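Side-chain contacts in aspartate aminotransferase (Thermotoga maritima, PDB 1O4S), which transfers the amino group of L-aspartate to 2-oxoglutarate with the help of pyridoxal 5'-phosphate, giving oxaloacetate and L-glutamate: residues Y81-G86 with V282-A287; V105-N108 with Q112-F115; N242-S247 with W253-L258. All blocks are in the same frame, centred on the assembly; numbering follows the deposited sequence.

Contact 1: Y81-G86 with V282-A287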
loop_
_atom_site.group_PDB
_atom_site.type_symbol
_atom_site.label_atom_id
_atom_site.label_comp_id
_atom_site.label_asym_id
_atom_site.label_seq_id
_atom_site.Cartn_x
_atom_site.Cartn_y
_atom_site.Cartn_z
ATOM N N TYR B 81 0.490 -14.725 -11.262
ATOM C CA TYR B 81 0.311 -16.143 -10.975
ATOM C C TYR B 81 1.614 -16.847 -10.698
ATOM O O TYR B 81 1.712 -17.647 -9.780
ATOM C CB TYR B 81 -0.338 -16.866 -12.176
ATOM C CG TYR B 81 -0.586 -18.313 -11.896
ATOM C CD1 TYR B 81 -1.637 -18.696 -11.085
ATOM C CD2 TYR B 81 0.243 -19.306 -12.425
ATOM C CE1 TYR B 81 -1.872 -20.032 -10.792
ATOM C CE2 TYR B 81 0.026 -20.638 -12.143
ATOM C CZ TYR B 81 -1.052 -21.000 -11.328
ATOM O OH TYR B 81 -1.305 -22.334 -11.042
ATOM N N GLU B 82 2.613 -16.540 -11.509
ATOM C CA GLU B 82 3.918 -17.200 -11.436
ATOM C C GLU B 82 4.632 -16.962 -10.090
ATOM O O GLU B 82 5.262 -17.885 -9.527
ATOM C CB GLU B 82 4.772 -16.742 -12.625
ATOM C CG GLU B 82 4.288 -17.318 -13.986
ATOM C CD GLU B 82 3.091 -16.590 -14.691
ATOM O OE1 GLU B 82 2.629 -15.460 -14.284
ATOM O OE2 GLU B 82 2.588 -17.188 -15.712
ATOM N N LEU B 83 4.470 -15.755 -9.543
ATOM C CA LEU B 83 5.047 -15.427 -8.244
ATOM C C LEU B 83 4.261 -16.160 -7.137
ATOM O O LEU B 83 4.837 -16.774 -6.260
ATOM C CB LEU B 83 5.098 -13.912 -8.009
ATOM C CG LEU B 83 5.633 -13.392 -6.682
ATOM C CD1 LEU B 83 7.002 -14.043 -6.335
ATOM C CD2 LEU B 83 5.717 -11.873 -6.620
ATOM N N ARG B 84 2.941 -16.146 -7.231
ATOM C CA ARG B 84 2.141 -16.845 -6.247
ATOM C C ARG B 84 2.414 -18.344 -6.245
ATOM O O ARG B 84 2.552 -18.943 -5.178
ATOM C CB ARG B 84 0.674 -16.548 -6.470
ATOM C CG ARG B 84 0.316 -15.147 -6.023
ATOM C CD ARG B 84 -1.174 -14.897 -6.004
ATOM N NE ARG B 84 -1.716 -14.831 -7.364
ATOM C CZ ARG B 84 -2.496 -15.732 -7.932
ATOM N NH1 ARG B 84 -2.909 -15.536 -9.173
ATOM N NH2 ARG B 84 -2.856 -16.824 -7.295
ATOM N N GLU B 85 2.526 -18.924 -7.439
ATOM C CA GLU B 85 2.837 -20.316 -7.612
ATOM C C GLU B 85 4.236 -20.629 -7.098
ATOM O O GLU B 85 4.431 -21.626 -6.425
ATOM C CB GLU B 85 2.704 -20.692 -9.085
ATOM C CG GLU B 85 3.042 -22.140 -9.392
ATOM C CD GLU B 85 3.062 -22.408 -10.886
ATOM O OE1 GLU B 85 3.785 -21.672 -11.632
ATOM O OE2 GLU B 85 2.345 -23.349 -11.313
ATOM N N GLY B 86 5.216 -19.786 -7.414
ATOM C CA GLY B 86 6.568 -19.970 -6.898
ATOM C C GLY B 86 6.607 -19.949 -5.375
ATOM O O GLY B 86 7.207 -20.816 -4.762
ATOM N N VAL B 282 7.920 -4.488 -11.470
ATOM C CA VAL B 282 9.345 -4.791 -11.416
ATOM C C VAL B 282 9.665 -5.629 -10.179
ATOM O O VAL B 282 10.366 -6.638 -10.270
ATOM C CB VAL B 282 10.253 -3.525 -11.494
ATOM C CG1 VAL B 282 11.706 -3.934 -11.689
ATOM C CG2 VAL B 282 9.808 -2.604 -12.618
ATOM N N ALA B 283 9.162 -5.192 -9.025
ATOM C CA ALA B 283 9.350 -5.883 -7.766
ATOM C C ALA B 283 8.857 -7.349 -7.841
ATOM O O ALA B 283 9.464 -8.255 -7.304
ATOM C CB ALA B 283 8.623 -5.128 -6.623
ATOM N N GLN B 284 7.741 -7.570 -8.500
ATOM C CA GLN B 284 7.217 -8.916 -8.641
ATOM C C GLN B 284 8.196 -9.776 -9.376
ATOM O O GLN B 284 8.467 -10.885 -8.921
ATOM C CB GLN B 284 5.864 -8.928 -9.293
ATOM C CG GLN B 284 4.832 -8.212 -8.480
ATOM C CD GLN B 284 3.415 -8.445 -8.955
ATOM O OE1 GLN B 284 2.960 -9.566 -8.984
ATOM N NE2 GLN B 284 2.711 -7.384 -9.267
ATOM N N TYR B 285 8.748 -9.289 -10.476
ATOM C CA TYR B 285 9.748 -10.066 -11.192
ATOM C C TYR B 285 11.039 -10.235 -10.428
ATOM O O TYR B 285 11.660 -11.315 -10.479
ATOM C CB TYR B 285 9.964 -9.550 -12.619
ATOM C CG TYR B 285 8.768 -9.955 -13.472
ATOM C CD1 TYR B 285 7.743 -9.064 -13.742
ATOM C CD2 TYR B 285 8.640 -11.258 -13.945
ATOM C CE1 TYR B 285 6.645 -9.430 -14.481
ATOM C CE2 TYR B 285 7.539 -11.633 -14.691
ATOM C CZ TYR B 285 6.551 -10.695 -14.954
ATOM O OH TYR B 285 5.467 -11.033 -15.681
ATOM N N ALA B 286 11.420 -9.213 -9.673
ATOM C CA ALA B 286 12.593 -9.317 -8.814
ATOM C C ALA B 286 12.396 -10.459 -7.764
ATOM O O ALA B 286 13.271 -11.277 -7.563
ATOM C CB ALA B 286 12.860 -7.992 -8.142
ATOM N N ALA B 287 11.231 -10.496 -7.128
ATOM C CA ALA B 287 10.908 -11.499 -6.126
ATOM C C ALA B 287 10.841 -12.921 -6.695
ATOM O O ALA B 287 11.289 -13.877 -6.088
ATOM C CB ALA B 287 9.593 -11.114 -5.402
#
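Two helical segments, 81-86 and 282-287, meet most closely where Leu83 faces Gln284, their CA atoms 6.9 Å apart, and no hydrogen bond joins them. A single leucine carries the contact, illustrating how one branched side chain can fill the seam between helices distant in sequence. The chi1 of Leu83, 178°, swings CG away from the backbone N, and the fork of the side chain reaches across; CD2 turns mainly to Gln284 and CD1 to Ala287. CD2 lies against the main chain of Gln284, 3.7 Å from the carbonyl O of that residue, and also meets the side chain, with Leu83 CD2 4.0 Å from Gln284 CB. CD1 meets Ala287, about one turn on from Gln284, with Leu83 CD1 4.0 Å from Ala287 CB. The small methyl of Ala287 touches both branches of the fork, since Leu83 CD2 is 4.1 Å from Ala287 CB.

Beyond its CB, Gln284 serves a polar purpose. Its extended chain carries the amide to the start of the other helix, where OE1 accepts a hydrogen bond from Ile80 N, while NE2 bonds to Thr75 OG1 and Ile279 O. The buried amide is thus held at both ends, tying helix 281-290 to the entry of helix 81-95 beside the apolar seam. Leu83 also rests on Val106 of strand 104-107, and Ala287 on Val255. Such layering of helices against one another and onto a central sheet is characteristic of the large domain of fold type I pyridoxal-phosphate enzymes, to which this aminotransferase family belongs.

Contact 2: V105-N108 with Q112-F115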
loop_
_atom_site.group_PDB
_atom_site.type_symbol
_atom_site.label_atom_id
_atom_site.label_comp_id
_atom_site.label_asym_id
_atom_site.label_seq_id
_atom_site.Cartn_x
_atom_site.Cartn_y
_atom_site.Cartn_z
ATOM N N VAL B 105 -1.359 -14.222 -1.344
ATOM C CA VAL B 105 -1.546 -12.868 -1.831
ATOM C C VAL B 105 -0.217 -12.150 -1.651
ATOM O O VAL B 105 0.372 -12.177 -0.582
ATOM C CB VAL B 105 -2.645 -12.083 -1.051
ATOM C CG1 VAL B 105 -2.945 -10.797 -1.730
ATOM C CG2 VAL B 105 -3.922 -12.920 -0.925
ATOM N N VAL B 106 0.213 -11.492 -2.701
ATOM C CA VAL B 106 1.460 -10.765 -2.725
ATOM C C VAL B 106 1.116 -9.323 -2.362
ATOM O O VAL B 106 0.171 -8.757 -2.892
ATOM C CB VAL B 106 2.098 -10.869 -4.125
ATOM C CG1 VAL B 106 3.315 -9.925 -4.242
ATOM C CG2 VAL B 106 2.469 -12.333 -4.410
ATOM N N THR B 107 1.899 -8.759 -1.444
ATOM C CA THR B 107 1.651 -7.484 -0.809
ATOM C C THR B 107 2.902 -6.620 -0.740
ATOM O O THR B 107 4.022 -7.078 -0.959
ATOM C CB THR B 107 1.191 -7.757 0.660
ATOM O OG1 THR B 107 2.242 -8.445 1.378
ATOM C CG2 THR B 107 -0.053 -8.718 0.745
ATOM N N ASN B 108 2.714 -5.357 -0.422
ATOM C CA ASN B 108 3.812 -4.409 -0.278
ATOM C C ASN B 108 4.488 -4.602 1.072
ATOM O O ASN B 108 4.143 -3.954 2.066
ATOM C CB ASN B 108 3.290 -2.965 -0.388
ATOM C CG ASN B 108 2.900 -2.583 -1.799
ATOM O OD1 ASN B 108 3.764 -2.422 -2.631
ATOM N ND2 ASN B 108 1.597 -2.392 -2.059
ATOM N N GLN B 112 2.147 -4.793 4.761
ATOM C CA GLN B 112 0.823 -4.760 4.198
ATOM C C GLN B 112 0.148 -6.127 4.298
ATOM O O GLN B 112 -1.064 -6.177 4.425
ATOM C CB GLN B 112 0.841 -4.234 2.743
ATOM C CG GLN B 112 -0.587 -3.941 2.200
ATOM C CD GLN B 112 -0.660 -3.587 0.710
ATOM O OE1 GLN B 112 0.238 -3.907 -0.083
ATOM N NE2 GLN B 112 -1.747 -2.921 0.332
ATOM N N ALA B 113 0.889 -7.235 4.299
ATOM C CA ALA B 113 0.253 -8.521 4.535
ATOM C C ALA B 113 -0.386 -8.521 5.906
ATOM O O ALA B 113 -1.529 -8.984 6.056
ATOM C CB ALA B 113 1.200 -9.643 4.403
ATOM N N LEU B 114 0.318 -7.979 6.902
ATOM C CA LEU B 114 -0.208 -7.879 8.255
ATOM C C LEU B 114 -1.460 -6.981 8.284
ATOM O O LEU B 114 -2.483 -7.356 8.798
ATOM C CB LEU B 114 0.877 -7.354 9.210
ATOM C CG LEU B 114 2.051 -8.323 9.529
ATOM C CD1 LEU B 114 3.441 -7.645 9.808
ATOM C CD2 LEU B 114 1.665 -9.267 10.731
ATOM N N PHE B 115 -1.369 -5.787 7.717
ATOM C CA PHE B 115 -2.483 -4.872 7.725
ATOM C C PHE B 115 -3.728 -5.481 7.060
ATOM O O PHE B 115 -4.843 -5.396 7.599
ATOM C CB PHE B 115 -2.098 -3.572 7.029
ATOM C CG PHE B 115 -3.210 -2.584 6.975
ATOM C CD1 PHE B 115 -3.786 -2.227 5.771
ATOM C CD2 PHE B 115 -3.700 -2.012 8.142
ATOM C CE1 PHE B 115 -4.859 -1.325 5.718
ATOM C CE2 PHE B 115 -4.782 -1.118 8.084
ATOM C CZ PHE B 115 -5.338 -0.767 6.861
#
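Asn108 and Gln112 are joined chiefly through one oxygen, Gln112 OE1, which receives two hydrogen bonds from the same residue. The backbone gives the first, Asn108 N to Gln112 OE1 at 2.9 Å, with the donor lying in the carbonyl plane. The side chain gives the second, Asn108 ND2 to Gln112 OE1 at 2.8 Å, its donor tilted 34° from that plane. The two side chains run side by side and point the same way, their amide planes only 23° apart, so that the carboxamide of Gln112 folds back along the residue that precedes its own helix. A third donor, Gln272 NE2, also reaches OE1, and Gln112 NE2 bonds to Thr276 OG1; the buried amide therefore has partners at both ends, which should fix its rotation. Along the backbone there is a weak bond from Gln112 N to Asn108 O, at 3.5 Å. Thr107 OG1, standing between its own backbone N and carbonyl carbon (chi1 61°), bonds to Gly109 O.

These bonds brace a strand-to-helix junction in which strand 104-107 passes almost directly into helix 109-121. As in related aminotransferases, the amino end of that helix faces the cofactor phosphate: Ala110 N and Lys111 N both hydrogen-bond to the pyridoxal phosphate, and the helix dipole probably adds to its attraction.

The remaining contacts are van der Waals. Thr107 OG1 lies 3.4 Å from Ala113 CB. The methyl of the threonine covers the helix backbone alongside, with Thr107 CG2 3.8 Å from Ala113 CA. At the dimer interface, Asn108 packs on Asn108 of the second subunit, and Gln112 on Thr276 of that subunit.

Contact 3: N242-S247 with W253-L258. With PLP (pyridoxal-5'-phosphate), chain M.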
loop_
_atom_site.group_PDB
_atom_site.type_symbol
_atom_site.label_atom_id
_atom_site.label_comp_id
_atom_site.label_asym_id
_atom_site.label_seq_id
_atom_site.Cartn_x
_atom_site.Cartn_y
_atom_site.Cartn_z
ATOM N N ASN B 242 5.216 -13.764 5.472
ATOM C CA ASN B 242 6.643 -13.741 5.175
ATOM C C ASN B 242 6.892 -12.766 4.009
ATOM O O ASN B 242 5.983 -12.063 3.569
ATOM C CB ASN B 242 7.132 -15.176 4.914
ATOM C CG ASN B 242 8.608 -15.413 5.301
ATOM O OD1 ASN B 242 9.429 -14.503 5.274
ATOM N ND2 ASN B 242 8.939 -16.666 5.620
ATOM N N GLY B 243 8.135 -12.669 3.559
ATOM C CA GLY B 243 8.489 -11.857 2.411
ATOM C C GLY B 243 9.987 -11.843 2.193
ATOM O O GLY B 243 10.706 -12.662 2.772
ATOM N N PHE B 244 10.451 -10.894 1.384
ATOM C CA PHE B 244 11.823 -10.915 0.871
ATOM C C PHE B 244 12.721 -9.914 1.539
ATOM O O PHE B 244 13.938 -9.889 1.304
ATOM C CB PHE B 244 11.793 -10.683 -0.649
ATOM C CG PHE B 244 11.105 -11.768 -1.369
ATOM C CD1 PHE B 244 9.711 -11.772 -1.455
ATOM C CD2 PHE B 244 11.826 -12.851 -1.876
ATOM C CE1 PHE B 244 9.043 -12.800 -2.092
ATOM C CE2 PHE B 244 11.169 -13.905 -2.509
ATOM C CZ PHE B 244 9.777 -13.884 -2.616
ATOM N N SER B 245 12.125 -9.087 2.380
ATOM C CA SER B 245 12.822 -7.930 2.928
ATOM C C SER B 245 14.056 -8.342 3.716
ATOM O O SER B 245 15.117 -7.796 3.523
ATOM C CB SER B 245 11.894 -7.134 3.832
ATOM O OG SER B 245 11.068 -6.263 3.085
ATOM N N LYS B 246 13.896 -9.291 4.619
ATOM C CA LYS B 246 14.984 -9.657 5.522
ATOM C C LYS B 246 15.815 -10.769 4.951
ATOM O O LYS B 246 17.038 -10.693 4.954
ATOM C CB LYS B 246 14.427 -9.998 6.941
ATOM C CG LYS B 246 13.438 -8.905 7.531
ATOM C CD LYS B 246 14.047 -7.510 7.560
ATOM C CE LYS B 246 13.072 -6.350 7.941
ATOM N NZ LYS B 246 11.903 -6.820 8.672
ATOM N N SER B 247 15.150 -11.799 4.428
ATOM C CA SER B 247 15.822 -12.963 3.899
ATOM C C SER B 247 16.751 -12.634 2.740
ATOM O O SER B 247 17.748 -13.314 2.576
ATOM C CB SER B 247 14.799 -14.042 3.485
ATOM O OG SER B 247 13.998 -13.593 2.398
ATOM N N TRP B 253 12.283 -2.880 -1.871
ATOM C CA TRP B 253 11.437 -3.451 -2.935
ATOM C C TRP B 253 9.959 -3.542 -2.552
ATOM O O TRP B 253 9.117 -3.390 -3.419
ATOM C CB TRP B 253 11.927 -4.817 -3.402
ATOM C CG TRP B 253 13.190 -4.763 -4.143
ATOM C CD1 TRP B 253 14.466 -4.896 -3.637
ATOM C CD2 TRP B 253 13.329 -4.622 -5.542
ATOM N NE1 TRP B 253 15.379 -4.844 -4.659
ATOM C CE2 TRP B 253 14.708 -4.636 -5.836
ATOM C CE3 TRP B 253 12.419 -4.457 -6.595
ATOM C CZ2 TRP B 253 15.190 -4.495 -7.125
ATOM C CZ3 TRP B 253 12.908 -4.303 -7.873
ATOM C CH2 TRP B 253 14.278 -4.333 -8.121
ATOM N N ARG B 254 9.684 -3.690 -1.256
ATOM C CA ARG B 254 8.353 -3.865 -0.669
ATOM C C ARG B 254 7.602 -5.035 -1.280
ATOM O O ARG B 254 6.588 -4.810 -1.939
ATOM C CB ARG B 254 7.498 -2.579 -0.757
ATOM C CG ARG B 254 8.265 -1.260 -0.589
ATOM C CD ARG B 254 8.904 -1.013 0.764
ATOM N NE ARG B 254 7.991 -1.274 1.868
ATOM C CZ ARG B 254 8.064 -2.280 2.736
ATOM N NH1 ARG B 254 9.040 -3.171 2.682
ATOM N NH2 ARG B 254 7.135 -2.397 3.678
ATOM N N VAL B 255 8.118 -6.255 -1.095
ATOM C CA VAL B 255 7.458 -7.476 -1.532
ATOM C C VAL B 255 7.380 -8.454 -0.372
ATOM O O VAL B 255 8.399 -8.898 0.161
ATOM C CB VAL B 255 8.215 -8.219 -2.625
ATOM C CG1 VAL B 255 7.335 -9.347 -3.206
ATOM C CG2 VAL B 255 8.697 -7.292 -3.655
ATOM N N GLY B 256 6.155 -8.781 0.010
ATOM C CA GLY B 256 5.902 -9.790 0.994
ATOM C C GLY B 256 4.669 -10.527 0.538
ATOM O O GLY B 256 4.157 -10.278 -0.571
ATOM N N TYR B 257 4.177 -11.413 1.403
ATOM C CA TYR B 257 3.024 -12.196 1.067
ATOM C C TYR B 257 2.345 -12.788 2.276
ATOM O O TYR B 257 2.908 -12.857 3.379
ATOM C CB TYR B 257 3.409 -13.313 0.080
ATOM C CG TYR B 257 4.515 -14.205 0.579
ATOM C CD1 TYR B 257 4.250 -15.272 1.444
ATOM C CD2 TYR B 257 5.814 -13.977 0.208
ATOM C CE1 TYR B 257 5.250 -16.084 1.914
ATOM C CE2 TYR B 257 6.845 -14.776 0.695
ATOM C CZ TYR B 257 6.555 -15.834 1.535
ATOM O OH TYR B 257 7.571 -16.644 1.975
ATOM N N LEU B 258 1.104 -13.210 2.036
ATOM C CA LEU B 258 0.277 -13.883 3.015
ATOM C C LEU B 258 -0.160 -15.173 2.383
ATOM O O LEU B 258 -0.479 -15.210 1.195
ATOM C CB LEU B 258 -0.922 -12.997 3.333
ATOM C CG LEU B 258 -2.058 -13.519 4.207
ATOM C CD1 LEU B 258 -2.640 -12.402 5.023
ATOM C CD2 LEU B 258 -3.164 -14.208 3.357
HETATM N N1 PLP M . 7.656 -7.844 11.040
HETATM C C2 PLP M . 8.784 -7.499 11.758
HETATM C C2A PLP M . 8.752 -7.838 13.220
HETATM C C3 PLP M . 9.863 -6.841 11.148
HETATM O O3 PLP M . 10.859 -6.552 11.800
HETATM C C4 PLP M . 9.833 -6.574 9.770
HETATM C C4A PLP M . 11.031 -5.875 9.091
HETATM C C5 PLP M . 8.664 -6.968 9.073
HETATM C C6 PLP M . 7.600 -7.587 9.725
HETATM C C5A PLP M . 8.410 -6.782 7.593
HETATM O O4P PLP M . 8.727 -5.608 6.866
HETATM P P PLP M . 8.514 -5.505 5.282
HETATM O O1P PLP M . 9.707 -4.711 4.898
HETATM O O2P PLP M . 8.446 -6.852 4.691
HETATM O O3P PLP M . 7.262 -4.719 5.255
HETATM O O HOH W 1 10.589 -6.281 0.438
HETATM O O HOH W 2 9.157 -8.657 3.031
#
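Phosphate oxygen O1P of the cofactor is gripped from both segments: Ser245 OG donates to PLP O1P at 2.7 Å, and Arg254 NH1 donates to PLP O1P at 2.8 Å. The guanidinium meets the phosphate edge-on, with phosphorus in its plane, and its other terminal nitrogen completes the fork, Arg254 NH2 to PLP O3P at 2.8 Å. Bends at chi2 (-65°) and chi3 (-48°) curl the arginine chain back to this position, while Thr276 O of the second subunit also binds NH2. Two waters sew the segments together: one donates to Ser245 OG and accepts from Val255 N, the other accepts from Ser245 N and donates to Val255 O and PLP O2P. Next to the serine, Lys246 NZ is covalently bonded to PLP C4A, consistent with the internal aldimine of this family.

Away from the phosphate the segments run antiparallel. Asn242 and Tyr257 form a hydrogen-bonded pair, and Phe244 N reaches Val255 O at 3.1 Å. Between them Gly243 and Gly256 come unusually close, CA to CA 3.6 Å. The Tyr257 ring lies against Asn242, whose carbonyl O sits 3.8 Å above the centre of one face; at the far end Tyr257 OH is 3.3 Å from Asn242 CB. Phe244 crosses the tyrosine at about a right angle and meets Val255 CG1 through its CD1.

In the sheet, strand 256-259 lies between strands 238-243 and 104-107; Tyr257 packs on Ile87 and Ile91 of helix 81-95, while Val255 and Phe244 rest on Ala283 and Ala290 of helix 281-290, respectively.

Together the three contacts show how a cofactor site is built from parts scattered along a chain. Contact 1 joins the most distant segments, and both others fall within the sequence it spans, contact 2 before contact 3. Contacts 2 and 3, centres 9 Å apart, share the seven-stranded sheet through adjacent strands 104-107 and 256-259. Contact 2 brackets the helix start whose backbone N-H groups bond the cofactor; contact 3 holds Ser245, Lys246 and Arg254. Contact 1 lies 14 Å from contact 2 and 11 Å from contact 3, centre to centre; helix 81-95 packs on strand 104-107, and helix 281-290 on the loop leading into strand 256-259. All three come within reach of the second subunit, whose Tyr74 OH bonds the cofactor.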